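PDB 6MBF: GphF Dehydratase 1 from Archangium violaceum, which probably dehydrates a beta-hydroxyacyl intermediate in the gephyronic acid polyketide synthase and takes part in rearranging the resulting olefin. Local coordinates for residues 73-79 and 229-235; 140-144 and 174-180; 166-172 and 204-209; 240-244 and 266-270; 255-259 and 281-285. All blocks are in the same frame, centred on the assembly; numbering follows the deposited sequence. Where two conformers were deposited one is given.

Contact 1: residues 73-79 and 229-235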
# COMPACT_ATOMS: atom_id res chain seq x y z
N THR A 73 -3.87 -1.16 -18.10
CA THR A 73 -3.91 -0.79 -16.69
C THR A 73 -4.16 -2.02 -15.83
O THR A 73 -4.86 -2.95 -16.22
CB THR A 73 -5.01 0.24 -16.44
OG1 THR A 73 -6.28 -0.42 -16.42
CG2 THR A 73 -5.02 1.32 -17.52
N LEU A 74 -3.56 -2.03 -14.64
CA LEU A 74 -3.81 -3.06 -13.64
C LEU A 74 -4.79 -2.52 -12.60
O LEU A 74 -4.65 -1.38 -12.15
CB LEU A 74 -2.50 -3.47 -12.96
CG LEU A 74 -1.32 -3.90 -13.83
CD1 LEU A 74 -0.07 -4.10 -12.99
CD2 LEU A 74 -1.67 -5.17 -14.56
N ILE A 75 -5.76 -3.34 -12.22
CA ILE A 75 -6.85 -2.89 -11.36
C ILE A 75 -6.99 -3.83 -10.17
O ILE A 75 -6.96 -5.05 -10.31
CB ILE A 75 -8.17 -2.82 -12.14
CG1 ILE A 75 -8.04 -1.83 -13.31
CG2 ILE A 75 -9.31 -2.41 -11.23
CD1 ILE A 75 -8.98 -2.14 -14.47
N VAL A 76 -7.16 -3.25 -8.98
CA VAL A 76 -7.57 -4.01 -7.80
C VAL A 76 -8.80 -3.31 -7.23
O VAL A 76 -8.80 -2.09 -7.08
CB VAL A 76 -6.46 -4.11 -6.74
CG1 VAL A 76 -6.83 -5.17 -5.71
CG2 VAL A 76 -5.10 -4.45 -7.36
N GLU A 77 -9.85 -4.07 -6.93
CA GLU A 77 -11.08 -3.50 -6.39
C GLU A 77 -11.53 -4.27 -5.15
O GLU A 77 -11.12 -5.41 -4.92
CB GLU A 77 -12.21 -3.49 -7.44
CG GLU A 77 -11.97 -2.53 -8.60
CD GLU A 77 -13.10 -2.55 -9.61
OE1 GLU A 77 -13.26 -1.55 -10.35
OE2 GLU A 77 -13.83 -3.56 -9.67
N ASP A 78 -12.38 -3.61 -4.35
CA ASP A 78 -13.08 -4.27 -3.24
C ASP A 78 -12.11 -4.86 -2.24
O ASP A 78 -12.29 -5.99 -1.78
CB ASP A 78 -14.03 -5.37 -3.74
CG ASP A 78 -15.25 -4.84 -4.45
OD1 ASP A 78 -15.77 -5.58 -5.32
OD2 ASP A 78 -15.68 -3.72 -4.15
N VAL A 79 -11.05 -4.12 -1.91
CA VAL A 79 -10.02 -4.64 -1.02
C VAL A 79 -10.46 -4.48 0.42
O VAL A 79 -10.86 -3.39 0.84
CB VAL A 79 -8.67 -3.94 -1.26
CG1 VAL A 79 -7.60 -4.50 -0.33
CG2 VAL A 79 -8.26 -4.08 -2.71
N CYS A 229 -10.06 -0.47 0.48
CA CYS A 229 -9.84 0.37 -0.68
C CYS A 229 -10.84 -0.05 -1.74
O CYS A 229 -10.89 -1.24 -2.10
CB CYS A 229 -8.40 0.19 -1.17
SG CYS A 229 -7.92 1.17 -2.56
N ALA A 230 -11.66 0.89 -2.23
CA ALA A 230 -12.64 0.53 -3.25
C ALA A 230 -11.97 0.17 -4.57
O ALA A 230 -12.38 -0.80 -5.23
CB ALA A 230 -13.66 1.65 -3.45
N ARG A 231 -10.95 0.91 -4.97
CA ARG A 231 -10.32 0.67 -6.26
C ARG A 231 -8.94 1.31 -6.29
O ARG A 231 -8.76 2.42 -5.80
CB ARG A 231 -11.17 1.25 -7.39
CG ARG A 231 -10.69 0.95 -8.78
CD ARG A 231 -11.68 1.54 -9.77
NE ARG A 231 -11.09 1.69 -11.10
CZ ARG A 231 -11.34 0.88 -12.12
NH1 ARG A 231 -12.18 -0.14 -11.99
NH2 ARG A 231 -10.75 1.10 -13.29
N ILE A 232 -7.97 0.59 -6.85
CA ILE A 232 -6.70 1.18 -7.24
C ILE A 232 -6.41 0.76 -8.67
O ILE A 232 -6.59 -0.41 -9.03
CB ILE A 232 -5.54 0.78 -6.29
CG1 ILE A 232 -4.23 1.39 -6.79
CG2 ILE A 232 -5.41 -0.73 -6.18
CD1 ILE A 232 -3.07 1.29 -5.79
N GLU A 233 -6.02 1.72 -9.50
CA GLU A 233 -5.67 1.45 -10.89
C GLU A 233 -4.27 1.98 -11.17
O GLU A 233 -3.95 3.11 -10.81
CB GLU A 233 -6.68 2.08 -11.84
CG GLU A 233 -6.41 1.76 -13.28
CD GLU A 233 -7.58 2.12 -14.15
OE1 GLU A 233 -8.37 3.00 -13.74
OE2 GLU A 233 -7.72 1.51 -15.23
N LEU A 234 -3.44 1.16 -11.81
CA LEU A 234 -2.06 1.52 -12.12
C LEU A 234 -1.87 1.56 -13.63
O LEU A 234 -2.17 0.58 -14.32
CB LEU A 234 -1.09 0.52 -11.50
CG LEU A 234 0.40 0.80 -11.68
CD1 LEU A 234 0.84 2.07 -10.94
CD2 LEU A 234 1.23 -0.39 -11.20
N ARG A 235 -1.36 2.69 -14.13
CA ARG A 235 -1.18 2.89 -15.56
C ARG A 235 0.26 2.86 -16.02
O ARG A 235 0.50 2.82 -17.23
CB ARG A 235 -1.78 4.24 -16.00
CG ARG A 235 -3.17 4.50 -15.49
CD ARG A 235 -3.79 5.67 -16.24
NE ARG A 235 -5.22 5.76 -15.99
CZ ARG A 235 -6.08 6.32 -16.83
NH1 ARG A 235 -5.65 6.83 -17.98
NH2 ARG A 235 -7.37 6.37 -16.53
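Val76 and Ile232 face each other as an antiparallel hydrogen-bonded pair at the tight heart of this contact. Ile232 N lies 2.8 Å from Val76 O, and Val76 N lies 2.9 Å from Ile232 O. Beside this ladder Val76 CB meets Ile232 CG2 at 3.6 Å; branched residues suit this buried face, which also holds Leu74 and Leu234. The other face mixes Ile75 with charged residues and opens to solvent at its Glu77-Arg231 end. The extended Arg231 runs alongside Glu77, with Ile75 CG2 over one guanidinium face. Its NH2 reaches Glu233 OE1 at 3.1 Å, arriving above the carboxylate plane, while NH1 forms a salt bridge with Glu77 OE1 whose very short modelled length is doubtful. A leucine in place of Arg231 would probably leave Glu77 without this cation and Glu233 more dependent on Arg131. The pair joins the two halves of the double-hotdog fold, with strands 121-131 and 273-284 as outer neighbours and helix 52-65 packed on Leu74 and Val76.

Contact 2: residues 140-144 and 174-180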
# COMPACT_ATOMS: atom_id res chain seq x y z
N GLN A 140 -6.18 16.26 -14.01
CA GLN A 140 -4.84 16.82 -13.95
C GLN A 140 -4.52 17.23 -12.52
O GLN A 140 -5.40 17.43 -11.69
CB GLN A 140 -4.70 18.04 -14.88
CG GLN A 140 -5.65 19.20 -14.57
CD GLN A 140 -7.05 19.00 -15.14
OE1 GLN A 140 -7.60 17.90 -15.11
NE2 GLN A 140 -7.63 20.08 -15.67
N LEU A 141 -3.22 17.33 -12.25
CA LEU A 141 -2.74 17.81 -10.97
C LEU A 141 -3.20 19.25 -10.76
O LEU A 141 -2.90 20.11 -11.60
CB LEU A 141 -1.22 17.72 -10.89
CG LEU A 141 -0.60 18.10 -9.55
CD1 LEU A 141 -0.83 17.00 -8.52
CD2 LEU A 141 0.89 18.41 -9.71
N PRO A 142 -3.94 19.55 -9.69
CA PRO A 142 -4.43 20.92 -9.50
C PRO A 142 -3.31 21.87 -9.12
O PRO A 142 -2.25 21.48 -8.64
CB PRO A 142 -5.44 20.78 -8.36
CG PRO A 142 -5.06 19.54 -7.66
CD PRO A 142 -4.46 18.62 -8.68
N ARG A 143 -3.56 23.16 -9.37
CA ARG A 143 -2.69 24.22 -8.89
C ARG A 143 -3.28 24.66 -7.56
O ARG A 143 -4.12 25.56 -7.50
CB ARG A 143 -2.60 25.35 -9.91
CG ARG A 143 -3.02 24.93 -11.33
CD ARG A 143 -2.35 25.80 -12.43
NE ARG A 143 -2.44 27.21 -12.08
CZ ARG A 143 -2.18 28.23 -12.91
NH1 ARG A 143 -1.80 28.02 -14.17
NH2 ARG A 143 -2.30 29.47 -12.45
N LEU A 144 -2.87 23.98 -6.49
CA LEU A 144 -3.53 24.11 -5.20
C LEU A 144 -3.22 25.44 -4.52
O LEU A 144 -4.08 25.98 -3.81
CB LEU A 144 -3.12 22.95 -4.29
CG LEU A 144 -4.15 22.52 -3.25
CD1 LEU A 144 -5.42 22.04 -3.94
CD2 LEU A 144 -3.56 21.41 -2.39
N ARG A 174 -1.18 21.93 1.71
CA ARG A 174 -2.59 21.62 1.91
C ARG A 174 -3.46 22.85 1.72
O ARG A 174 -3.01 24.00 1.83
CB ARG A 174 -2.83 21.04 3.31
CG ARG A 174 -2.58 22.00 4.46
CD ARG A 174 -3.02 21.38 5.79
NE ARG A 174 -4.42 20.95 5.76
CZ ARG A 174 -4.97 20.11 6.65
NH1 ARG A 174 -4.23 19.62 7.63
NH2 ARG A 174 -6.25 19.77 6.54
N ARG A 175 -4.72 22.59 1.40
CA ARG A 175 -5.75 23.62 1.32
C ARG A 175 -7.08 22.95 1.61
O ARG A 175 -7.50 22.08 0.85
CB ARG A 175 -5.76 24.29 -0.06
CG ARG A 175 -7.00 25.11 -0.33
CD ARG A 175 -6.81 26.57 0.07
NE ARG A 175 -5.80 27.23 -0.76
CZ ARG A 175 -5.63 28.55 -0.79
NH1 ARG A 175 -6.40 29.34 -0.07
NH2 ARG A 175 -4.68 29.08 -1.57
N GLY A 176 -7.72 23.33 2.71
CA GLY A 176 -8.87 22.56 3.15
C GLY A 176 -8.49 21.11 3.42
O GLY A 176 -7.48 20.82 4.07
N ARG A 177 -9.31 20.18 2.92
CA ARG A 177 -9.06 18.75 3.06
C ARG A 177 -8.33 18.17 1.87
O ARG A 177 -8.33 16.94 1.69
CB ARG A 177 -10.38 17.99 3.27
CG ARG A 177 -11.16 18.36 4.51
CD ARG A 177 -12.24 17.32 4.78
NE ARG A 177 -13.24 17.27 3.72
CZ ARG A 177 -14.30 18.07 3.65
NH1 ARG A 177 -14.51 18.99 4.59
NH2 ARG A 177 -15.16 17.95 2.65
N GLU A 178 -7.71 19.01 1.04
CA GLU A 178 -6.94 18.56 -0.11
C GLU A 178 -5.47 18.89 0.06
O GLU A 178 -5.09 19.80 0.81
CB GLU A 178 -7.48 19.20 -1.40
CG GLU A 178 -8.92 18.84 -1.68
CD GLU A 178 -9.38 19.26 -3.07
OE1 GLU A 178 -8.51 19.47 -3.95
OE2 GLU A 178 -10.61 19.37 -3.28
N ALA A 179 -4.63 18.13 -0.64
CA ALA A 179 -3.20 18.36 -0.57
C ALA A 179 -2.56 17.89 -1.86
O ALA A 179 -3.10 17.04 -2.58
CB ALA A 179 -2.56 17.65 0.63
N ILE A 180 -1.39 18.45 -2.15
CA ILE A 180 -0.50 17.93 -3.18
C ILE A 180 0.85 17.64 -2.53
O ILE A 180 1.40 18.50 -1.83
CB ILE A 180 -0.35 18.89 -4.37
CG1 ILE A 180 -1.67 18.96 -5.13
CG2 ILE A 180 0.77 18.42 -5.29
CD1 ILE A 180 -1.64 20.00 -6.18
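A beta-hairpin of the second hotdog half, built from strands 169-175 and 178-184, receives Leu144 of the loop 140-144 against its tip. Its type II' turn runs from Arg175 to Glu178, and Gly176 suits the second position because the positive phi there is easy for glycine. Leu144 is the main wedge. With CG anti to the backbone N (chi1 -151°), its branched end lies over the hairpin, where CD2 sits 3.6 Å from Ala179 CA and CG lies 4.0 Å from Arg175 CB. Glu178 brings OE1 near the other methyl, but this carboxylate is held by Arg247 and His245. Arg175, bent at its second and third torsions, runs antiparallel to the Leu144 side chain and gives NH2 to Asp145 O. Past the turn, on strand 178-184, Ile180 offers an apolar surface to the loop: its CD1 meets Leu144 CB at 3.8 Å and also Pro142 CG at 3.8 Å. Proline fits this partly exposed, irregular loop, presenting a rigid apolar ring. The other branch of the isoleucine turns to Leu141, whose CD1 touches Ile180 CG2 at 3.9 Å.

Contact 3: residues 166-172 and 204-209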
# COMPACT_ATOMS: atom_id res chain seq x y z
N LEU A 166 11.03 4.82 5.13
CA LEU A 166 9.64 5.17 4.87
C LEU A 166 9.36 6.63 5.22
O LEU A 166 8.36 6.95 5.89
CB LEU A 166 8.73 4.21 5.65
CG LEU A 166 8.92 2.74 5.26
CD1 LEU A 166 8.17 1.81 6.19
CD2 LEU A 166 8.48 2.51 3.81
N ARG A 167 10.24 7.53 4.78
CA ARG A 167 10.08 8.97 4.95
C ARG A 167 10.33 9.63 3.60
O ARG A 167 11.30 10.38 3.42
CB ARG A 167 11.03 9.50 6.04
CG ARG A 167 10.80 8.83 7.40
CD ARG A 167 11.87 9.21 8.41
NE ARG A 167 11.67 8.43 9.62
CZ ARG A 167 12.63 8.05 10.46
NH1 ARG A 167 13.90 8.40 10.24
NH2 ARG A 167 12.32 7.32 11.53
N ASN A 168 9.45 9.35 2.63
CA ASN A 168 9.73 9.63 1.23
C ASN A 168 8.93 10.80 0.67
O ASN A 168 8.98 11.05 -0.54
CB ASN A 168 9.49 8.37 0.41
CG ASN A 168 10.43 7.25 0.81
OD1 ASN A 168 11.64 7.36 0.62
ND2 ASN A 168 9.89 6.17 1.39
N ILE A 169 8.22 11.54 1.52
CA ILE A 169 7.55 12.78 1.11
C ILE A 169 8.59 13.90 1.12
O ILE A 169 9.21 14.16 2.16
CB ILE A 169 6.37 13.13 2.03
CG1 ILE A 169 5.50 11.91 2.30
CG2 ILE A 169 5.50 14.25 1.39
CD1 ILE A 169 4.46 12.16 3.38
N ARG A 170 8.78 14.54 -0.03
CA ARG A 170 9.72 15.65 -0.11
C ARG A 170 9.05 16.98 0.22
O ARG A 170 9.62 17.80 0.94
CB ARG A 170 10.35 15.71 -1.50
CG ARG A 170 11.09 14.44 -1.88
CD ARG A 170 11.92 13.93 -0.71
NE ARG A 170 12.34 12.55 -0.89
CZ ARG A 170 12.51 11.69 0.11
NH1 ARG A 170 12.89 10.45 -0.13
NH2 ARG A 170 12.27 12.08 1.36
N HIS A 171 7.83 17.18 -0.28
CA HIS A 171 7.10 18.43 -0.10
C HIS A 171 5.63 18.09 0.01
O HIS A 171 5.15 17.13 -0.61
CB HIS A 171 7.35 19.40 -1.26
CG HIS A 171 6.46 20.60 -1.25
ND1 HIS A 171 6.70 21.71 -0.47
CD2 HIS A 171 5.32 20.87 -1.94
CE1 HIS A 171 5.75 22.60 -0.67
NE2 HIS A 171 4.89 22.12 -1.56
N LEU A 172 4.90 18.88 0.79
CA LEU A 172 3.47 18.66 0.96
C LEU A 172 2.83 20.01 1.25
O LEU A 172 3.32 20.75 2.11
CB LEU A 172 3.17 17.67 2.09
CG LEU A 172 1.69 17.32 2.33
CD1 LEU A 172 1.06 16.60 1.12
CD2 LEU A 172 1.52 16.48 3.59
N ASP A 204 2.96 3.93 0.09
CA ASP A 204 2.88 4.28 1.51
C ASP A 204 3.16 5.76 1.73
O ASP A 204 2.50 6.40 2.56
CB ASP A 204 3.85 3.44 2.34
CG ASP A 204 3.94 3.93 3.78
OD1 ASP A 204 3.00 3.67 4.56
OD2 ASP A 204 4.95 4.59 4.11
N ALA A 205 4.15 6.32 1.03
CA ALA A 205 4.43 7.75 1.15
C ALA A 205 3.21 8.59 0.75
O ALA A 205 2.89 9.59 1.41
CB ALA A 205 5.64 8.13 0.30
N CYS A 206 2.50 8.18 -0.30
CA CYS A 206 1.28 8.89 -0.68
C CYS A 206 0.22 8.79 0.41
O CYS A 206 -0.45 9.77 0.73
CB CYS A 206 0.74 8.35 -2.01
SG CYS A 206 1.85 8.61 -3.42
N PHE A 207 0.05 7.60 0.99
CA PHE A 207 -0.92 7.46 2.07
C PHE A 207 -0.49 8.27 3.30
O PHE A 207 -1.34 8.82 4.00
CB PHE A 207 -1.12 5.99 2.43
CG PHE A 207 -1.82 5.17 1.35
CD1 PHE A 207 -2.25 5.74 0.16
CD2 PHE A 207 -2.03 3.81 1.54
CE1 PHE A 207 -2.90 4.97 -0.83
CE2 PHE A 207 -2.66 3.04 0.57
CZ PHE A 207 -3.09 3.61 -0.61
N GLN A 208 0.82 8.39 3.54
CA GLN A 208 1.29 9.19 4.66
C GLN A 208 0.98 10.68 4.47
O GLN A 208 0.85 11.42 5.45
CB GLN A 208 2.78 8.96 4.90
CG GLN A 208 3.12 7.61 5.55
CD GLN A 208 4.46 7.66 6.25
OE1 GLN A 208 4.70 8.56 7.05
NE2 GLN A 208 5.34 6.71 5.93
N CYS A 209 0.87 11.15 3.22
CA CYS A 209 0.38 12.50 2.97
C CYS A 209 -1.02 12.68 3.55
O CYS A 209 -1.35 13.74 4.09
CB CYS A 209 0.38 12.81 1.47
SG CYS A 209 2.02 12.93 0.72
O HOH W 1 7.26 8.54 8.30
O HOH W 2 7.01 5.50 2.55
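Gln208 NE2 donates to Leu166 O at 3.0 Å, a bent bond (142° at the hydrogen) that joins the helix to the segment leading into strand 169-175. The same nitrogen gives a straighter bond to Asp204 OD2, one helical turn earlier, at 2.8 Å on the syn side of the carboxylate. With NE2 serving two acceptors and OE1 receiving Tyr154, the rotation of the amide is well defined; glutamine suits the place because it both gives and takes. Asp204 falls within an HPALLD stretch, consistent with the conserved aspartate motif of polyketide synthase dehydratases.

Waters add further links. One molecule donates to both Leu166 O and Gln208 OE1. Another accepts from Asn168 ND2, which also hydrogen-bonds Arg165 O, and donates to Asp204 OD2 at 2.7 Å, while Asp204 OD1 is hydrogen-bonded to Tyr162 OH. Waters and protein partners together satisfy these buried groups; the Asp204 side chain is about 6 Å from a bound magnesium ion.

Apolar packing fills the rest. Asn168 CB meets Ala205 CB at 3.9 Å, where the small alanine allows close approach. Ile169 CG1, anti to the carbonyl carbon (chi1 -46°), carries CD1 to within 3.7 Å of Cys209 SG, which also touches Leu172 CD1 at 3.8 Å. Helix 200-214, the long helix of the second hotdog half, turns Cys206 toward strand 241-248, while Leu151 of helix 151-158 packs on Ile169 and Leu172.

Contact 4: residues 240-244 and 266-270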
# COMPACT_ATOMS: atom_id res chain seq x y z
N ARG A 240 9.25 5.80 -9.74
CA ARG A 240 10.05 6.10 -8.56
C ARG A 240 9.72 7.45 -7.93
O ARG A 240 10.22 7.74 -6.84
CB ARG A 240 11.55 6.09 -8.90
CG ARG A 240 12.01 4.91 -9.75
CD ARG A 240 13.54 4.85 -9.82
NE ARG A 240 14.12 6.03 -10.46
CZ ARG A 240 15.42 6.29 -10.48
NH1 ARG A 240 16.27 5.45 -9.88
NH2 ARG A 240 15.88 7.38 -11.08
N GLU A 241 8.88 8.25 -8.58
CA GLU A 241 8.71 9.64 -8.19
C GLU A 241 7.39 10.13 -8.76
O GLU A 241 7.12 9.94 -9.95
CB GLU A 241 9.87 10.50 -8.71
CG GLU A 241 9.83 11.95 -8.26
CD GLU A 241 11.05 12.74 -8.69
OE1 GLU A 241 11.86 12.21 -9.49
OE2 GLU A 241 11.20 13.90 -8.25
N VAL A 242 6.54 10.72 -7.90
CA VAL A 242 5.25 11.24 -8.33
C VAL A 242 4.93 12.52 -7.58
O VAL A 242 5.51 12.83 -6.53
CB VAL A 242 4.07 10.25 -8.10
CG1 VAL A 242 4.23 8.97 -8.94
CG2 VAL A 242 3.93 9.93 -6.62
N ARG A 243 4.01 13.28 -8.15
CA ARG A 243 3.23 14.25 -7.40
C ARG A 243 1.85 13.65 -7.18
O ARG A 243 1.27 13.07 -8.10
CB ARG A 243 3.14 15.59 -8.13
CG ARG A 243 4.48 16.30 -8.25
CD ARG A 243 4.26 17.73 -8.74
NE ARG A 243 5.51 18.49 -8.82
CZ ARG A 243 6.29 18.55 -9.89
NH1 ARG A 243 5.96 17.90 -11.00
NH2 ARG A 243 7.40 19.26 -9.86
N VAL A 244 1.35 13.74 -5.96
CA VAL A 244 0.10 13.09 -5.61
C VAL A 244 -0.89 14.14 -5.14
O VAL A 244 -0.55 15.00 -4.32
CB VAL A 244 0.30 12.00 -4.53
CG1 VAL A 244 1.07 12.55 -3.32
CG2 VAL A 244 -1.04 11.41 -4.13
N LEU A 266 -2.14 9.88 -8.51
CA LEU A 266 -0.69 9.96 -8.62
C LEU A 266 -0.31 10.34 -10.05
O LEU A 266 -0.80 9.73 -11.01
CB LEU A 266 -0.04 8.62 -8.24
CG LEU A 266 0.01 8.19 -6.76
CD1 LEU A 266 -1.37 8.04 -6.14
CD2 LEU A 266 0.77 6.88 -6.66
N PHE A 267 0.59 11.31 -10.19
CA PHE A 267 1.03 11.81 -11.49
C PHE A 267 2.54 11.71 -11.60
O PHE A 267 3.25 11.91 -10.61
CB PHE A 267 0.60 13.27 -11.71
CG PHE A 267 -0.88 13.48 -11.64
CD1 PHE A 267 -1.66 13.47 -12.79
CD2 PHE A 267 -1.49 13.70 -10.41
CE1 PHE A 267 -3.03 13.66 -12.72
CE2 PHE A 267 -2.86 13.89 -10.34
CZ PHE A 267 -3.63 13.87 -11.48
N ASP A 268 3.05 11.43 -12.80
CA ASP A 268 4.49 11.51 -12.96
C ASP A 268 4.91 12.98 -13.01
O ASP A 268 4.07 13.89 -12.94
CB ASP A 268 4.96 10.70 -14.17
CG ASP A 268 4.48 11.26 -15.52
OD1 ASP A 268 4.11 12.44 -15.63
OD2 ASP A 268 4.49 10.47 -16.49
N MET A 269 6.22 13.23 -13.10
CA MET A 269 6.70 14.61 -13.04
C MET A 269 6.37 15.41 -14.30
O MET A 269 6.61 16.62 -14.32
CB MET A 269 8.20 14.62 -12.76
CG MET A 269 8.55 13.90 -11.45
SD MET A 269 7.64 14.53 -10.01
CE MET A 269 8.57 16.01 -9.65
N GLU A 270 5.81 14.78 -15.33
CA GLU A 270 5.29 15.49 -16.49
C GLU A 270 3.79 15.76 -16.39
O GLU A 270 3.21 16.32 -17.32
CB GLU A 270 5.58 14.70 -17.77
CG GLU A 270 7.00 14.18 -17.88
CD GLU A 270 8.04 15.28 -17.90
OE1 GLU A 270 7.74 16.38 -18.44
OE2 GLU A 270 9.16 15.07 -17.38
O HOH W 3 3.66 16.31 -11.65
O HOH W 4 8.31 18.50 -13.06
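Arg243 NH1 is gripped by two waters, at 2.9 and 3.2 Å, which in turn donate to the carbonyls Asp268 O and Met269 O. Both waters lie at the edge of the guanidinium, in its plane, whereas the thioether methyl comes over one face: Met269 CE is 3.4 Å from Arg243 CZ. Bends at the second and third torsions (chi2 -54°, chi3 -79°) fold the methionine back to this position, and its SD also lies 3.8 Å from Glu241 CG. A flexible, polarisable chain suits a place between a cation and an aliphatic stem. The carboxylate of Glu241 turns to His182. Behind this partly exposed cluster, Arg243 and Phe267 form an antiparallel hydrogen-bonded pair, with Phe267 N 2.8 Å from Arg243 O. On the inner face Val244 CG2 packs on Leu266 CD1 at 3.9 Å. This hairpin of strands 241-248 and 259-267 is continued by strand 178-184 on one side and 273-284 on the other, with Cys206 of helix 200-214 against Val242, Val244 and Leu266.

Contact 5: residues 255-259 and 281-285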
# COMPACT_ATOMS: atom_id res chain seq x y z
N ASP A 255 -13.37 17.08 16.15
CA ASP A 255 -12.51 16.83 17.30
C ASP A 255 -11.64 15.60 17.08
O ASP A 255 -10.41 15.71 17.00
CB ASP A 255 -13.38 16.67 18.57
CG ASP A 255 -12.58 16.18 19.77
OD1 ASP A 255 -13.14 15.42 20.58
OD2 ASP A 255 -11.39 16.53 19.90
N HIS A 256 -12.26 14.43 16.92
CA HIS A 256 -11.52 13.18 16.95
C HIS A 256 -12.35 12.15 16.20
O HIS A 256 -13.54 12.02 16.47
CB HIS A 256 -11.25 12.75 18.40
CG HIS A 256 -10.48 11.49 18.53
ND1 HIS A 256 -9.11 11.47 18.71
CD2 HIS A 256 -10.87 10.19 18.54
CE1 HIS A 256 -8.70 10.22 18.82
NE2 HIS A 256 -9.75 9.42 18.71
N ASN A 257 -11.73 11.44 15.26
CA ASN A 257 -12.45 10.50 14.42
C ASN A 257 -11.87 9.10 14.55
O ASN A 257 -10.66 8.92 14.72
CB ASN A 257 -12.41 10.93 12.95
CG ASN A 257 -13.14 12.22 12.71
OD1 ASN A 257 -14.37 12.24 12.56
ND2 ASN A 257 -12.41 13.33 12.67
N GLN A 258 -12.74 8.10 14.47
CA GLN A 258 -12.28 6.72 14.39
C GLN A 258 -11.95 6.31 12.96
O GLN A 258 -11.16 5.38 12.77
CB GLN A 258 -13.32 5.75 14.95
CG GLN A 258 -13.49 5.84 16.46
CD GLN A 258 -12.19 5.64 17.20
OE1 GLN A 258 -11.48 4.66 16.99
NE2 GLN A 258 -11.86 6.58 18.09
N THR A 259 -12.53 6.98 11.96
CA THR A 259 -12.31 6.61 10.57
C THR A 259 -12.16 7.86 9.71
O THR A 259 -12.65 8.95 10.05
CB THR A 259 -13.46 5.77 10.00
OG1 THR A 259 -14.68 6.52 10.07
CG2 THR A 259 -13.62 4.46 10.76
N GLN A 281 -9.94 3.56 2.89
CA GLN A 281 -10.67 3.60 4.15
C GLN A 281 -9.68 3.41 5.29
O GLN A 281 -8.95 2.41 5.32
CB GLN A 281 -11.77 2.54 4.15
CG GLN A 281 -12.90 2.89 3.18
CD GLN A 281 -13.49 1.69 2.46
OE1 GLN A 281 -13.22 1.45 1.28
NE2 GLN A 281 -14.32 0.94 3.17
N LEU A 282 -9.63 4.37 6.20
CA LEU A 282 -8.69 4.36 7.32
C LEU A 282 -9.44 4.21 8.63
O LEU A 282 -10.50 4.81 8.81
CB LEU A 282 -7.86 5.64 7.36
CG LEU A 282 -7.08 6.03 6.11
CD1 LEU A 282 -6.38 7.38 6.35
CD2 LEU A 282 -6.08 4.94 5.78
N LYS A 283 -8.89 3.42 9.55
CA LYS A 283 -9.50 3.27 10.86
C LYS A 283 -8.41 3.24 11.92
O LYS A 283 -7.34 2.67 11.70
CB LYS A 283 -10.36 2.00 10.94
CG LYS A 283 -11.16 1.88 12.22
CD LYS A 283 -12.09 0.68 12.20
CE LYS A 283 -12.94 0.63 13.46
NZ LYS A 283 -13.90 -0.50 13.42
N ARG A 284 -8.68 3.87 13.07
CA ARG A 284 -7.70 3.87 14.15
C ARG A 284 -7.48 2.46 14.68
O ARG A 284 -8.43 1.69 14.86
CB ARG A 284 -8.16 4.79 15.28
CG ARG A 284 -8.11 6.27 14.95
CD ARG A 284 -8.42 7.10 16.19
NE ARG A 284 -8.24 8.53 15.97
CZ ARG A 284 -7.07 9.15 16.03
NH1 ARG A 284 -5.97 8.47 16.32
NH2 ARG A 284 -7.01 10.46 15.83
N ALA A 285 -6.22 2.12 14.90
CA ALA A 285 -5.88 0.81 15.45
C ALA A 285 -6.28 0.75 16.92
O ALA A 285 -6.09 1.70 17.68
CB ALA A 285 -4.38 0.54 15.30
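Arg284 reaches from the end of strand 273-284 across the loop 255-259, its extended chain finding partners throughout. CB lies 3.7 Å from Gln258 OE1, the glutamine crossing the stem at about a right angle. CG and CD pass along the carbonyl of Asn257, and NE donates to Asn257 O at 2.8 Å, meeting the oxygen almost end-on. The guanidinium is roofed on one face by the His256 imidazole, nearly parallel to it (7° between planes) and shifted toward its edge; His256 CE1 is 3.4 Å from Arg284 CZ. At the tip NH2 forms a salt bridge with Glu218 and hydrogen-bonds Ser219 O, while NH1 hydrogen-bonds Glu222 O. The backbone adds Arg284 N to Gln258 O at 2.9 Å, and Thr259 pairs with Lys283 in antiparallel, non-hydrogen-bonded fashion where strand 259-267 begins, tying the loop to the second hotdog half. A methionine in place of Arg284 would probably leave Asn257 O without its side-chain donor, Glu218 without its cation and His256 freer to turn. Arginine suits the site because a long stem ends in a flat cation: Glu218 balances the buried charge and carbonyl oxygens take up N-H groups on several sides.

From the N terminus, strand 73-81 waits some 150 residues before strand 224-234 closes contact 1, the widest loop, which joins the first hotdog half to the second. Contacts 2 and 3 both fall within it. They cross, because segment 166-172 opens contact 3 before 174-180 closes contact 2; both use strand 169-175, with Leu172 packing on Ala179. After contact 1 has closed, the hairpin of strands 241-248 and 259-267 forms contact 4, which crosses contact 5: segment 255-259 is left within it and paired only later, by strand 273-284. Cys206 in contact 3 packs on Val244 in contact 4, and Leu141 in contact 2 on Phe267, so the second half is tied together from helix to outer loop.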